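Local coordinates for SH2 domain-containing protein 3C (Homo sapiens, PDB 3T6G) that acts as an adapter in cell adhesion and migration signalling, its Cdc25-homology domain being closed, incapable of canonical nucleotide exchange and able to bind BCAR1, at residues A[165-168]-A[169-172]. The protein carries 2 engineered substitutions. Sequence-based numbering, arbitrary orientation.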
loop_
_atom_site.group_PDB
_atom_site.type_symbol
_atom_site.label_atom_id
_atom_site.label_comp_id
_atom_site.label_asym_id
_atom_site.label_seq_id
_atom_site.Cartn_x
_atom_site.Cartn_y
_atom_site.Cartn_z
ATOM N N GLN A 165 6.627 -12.639 28.685
ATOM C CA GLN A 165 6.774 -11.840 29.891
ATOM C C GLN A 165 6.223 -10.447 29.650
ATOM O O GLN A 165 5.481 -9.929 30.485
ATOM C CB GLN A 165 8.239 -11.749 30.337
ATOM C CG GLN A 165 8.807 -13.028 30.969
ATOM C CD GLN A 165 10.172 -12.801 31.610
ATOM O OE1 GLN A 165 10.344 -11.896 32.429
ATOM N NE2 GLN A 165 11.153 -13.607 31.222
ATOM N N THR A 166 6.578 -9.851 28.502
ATOM C CA THR A 166 6.127 -8.496 28.165
ATOM C C THR A 166 4.602 -8.419 28.001
ATOM O O THR A 166 3.959 -7.529 28.556
ATOM C CB THR A 166 6.822 -7.954 26.888
ATOM O OG1 THR A 166 8.240 -8.165 26.975
ATOM C CG2 THR A 166 6.542 -6.472 26.710
ATOM N N TRP A 167 4.021 -9.357 27.253
ATOM C CA TRP A 167 2.561 -9.384 27.067
ATOM C C TRP A 167 1.758 -9.664 28.345
ATOM O O TRP A 167 0.742 -9.007 28.600
ATOM C CB TRP A 167 2.155 -10.351 25.945
ATOM C CG TRP A 167 2.607 -9.851 24.663
ATOM C CD1 TRP A 167 3.776 -10.152 24.033
ATOM C CD2 TRP A 167 1.939 -8.883 23.846
ATOM N NE1 TRP A 167 3.870 -9.442 22.861
ATOM C CE2 TRP A 167 2.752 -8.650 22.722
ATOM C CE3 TRP A 167 0.724 -8.190 23.955
ATOM C CZ2 TRP A 167 2.397 -7.757 21.705
ATOM C CZ3 TRP A 167 0.367 -7.308 22.948
ATOM C CH2 TRP A 167 1.200 -7.097 21.833
ATOM N N VAL A 168 2.199 -10.639 29.137
ATOM C CA VAL A 168 1.550 -10.906 30.417
ATOM C C VAL A 168 1.545 -9.632 31.264
ATOM O O VAL A 168 0.506 -9.206 31.771
ATOM C CB VAL A 168 2.260 -12.019 31.205
ATOM C CG1 VAL A 168 1.862 -11.947 32.669
ATOM C CG2 VAL A 168 1.953 -13.396 30.617
ATOM N N THR A 169 2.713 -9.012 31.396
ATOM C CA THR A 169 2.808 -7.803 32.193
ATOM C C THR A 169 2.048 -6.614 31.587
ATOM O O THR A 169 1.594 -5.738 32.336
ATOM C CB THR A 169 4.273 -7.482 32.616
ATOM O OG1 THR A 169 4.423 -6.082 32.881
ATOM C CG2 THR A 169 5.236 -7.902 31.570
ATOM N N LEU A 170 1.870 -6.600 30.259
ATOM C CA LEU A 170 1.011 -5.589 29.622
ATOM C C LEU A 170 -0.425 -5.826 30.050
ATOM O O LEU A 170 -1.212 -4.889 30.226
ATOM C CB LEU A 170 1.093 -5.637 28.091
ATOM C CG LEU A 170 0.165 -4.694 27.300
ATOM C CD1 LEU A 170 0.788 -3.308 27.167
ATOM C CD2 LEU A 170 -0.152 -5.224 25.892
ATOM N N ARG A 171 -0.758 -7.097 30.210
ATOM C CA ARG A 171 -2.090 -7.495 30.631
ATOM C C ARG A 171 -2.327 -7.102 32.088
ATOM O O ARG A 171 -3.443 -6.745 32.474
ATOM C CB ARG A 171 -2.251 -9.004 30.454
ATOM C CG ARG A 171 -3.311 -9.412 29.445
ATOM C CD ARG A 171 -3.033 -10.801 28.888
ATOM N NE ARG A 171 -2.411 -10.716 27.569
ATOM C CZ ARG A 171 -1.559 -11.610 27.075
ATOM N NH1 ARG A 171 -1.207 -12.674 27.801
ATOM N NH2 ARG A 171 -1.059 -11.430 25.853
ATOM N N GLN A 172 -1.268 -7.158 32.893
ATOM C CA GLN A 172 -1.364 -6.833 34.317
ATOM C C GLN A 172 -1.426 -5.337 34.572
ATOM O O GLN A 172 -2.289 -4.862 35.306
ATOM C CB GLN A 172 -0.179 -7.420 35.081
ATOM C CG GLN A 172 -0.385 -8.861 35.523
ATOM C CD GLN A 172 0.915 -9.533 35.932
ATOM O OE1 GLN A 172 1.969 -8.887 36.031
ATOM N NE2 GLN A 172 0.850 -10.837 36.158
#
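Leu170 N, Arg171 N and Gln172 N reach back four residues to Thr166 O, Trp167 O and Val168 O, each at 2.9 Å, the alpha-helical pattern that makes 165-168 and 169-172 successive turns of helix 164-173. On the buried side, Trp167 and Leu170 point the same way, and Leu170 CD2 lies 3.6 Å from Trp167 CZ3, against the benzo part of the indole. Leu170 chi1 (176°) and chi2 (84°) together turn CD2, rather than CD1, toward those ring carbons. Both side chains also meet helix 121-140, at Leu128 and His129, while Trp167 NE1 is hydrogen-bonded to Ile160 O. The Arg171 chain bends at chi3 and folds back, placing NH2 3.4 Å from Trp167 CB and setting Trp167 O 3.7 Å above the guanidinium plane, over its centre. At the outer surface Gln172 runs alongside Val168, NE2 3.8 Å from CG1. A serine in place of Trp167 would probably leave Leu170 CD2 without its apolar neighbour and Ile160 O without the indole donor. Apolar packing thus holds one side of the helix on helix 121-140 of the Cdc25-homology domain, while the guanidinium probably adds only a soft electrostatic attraction to a carbonyl already bonded to Arg171 N.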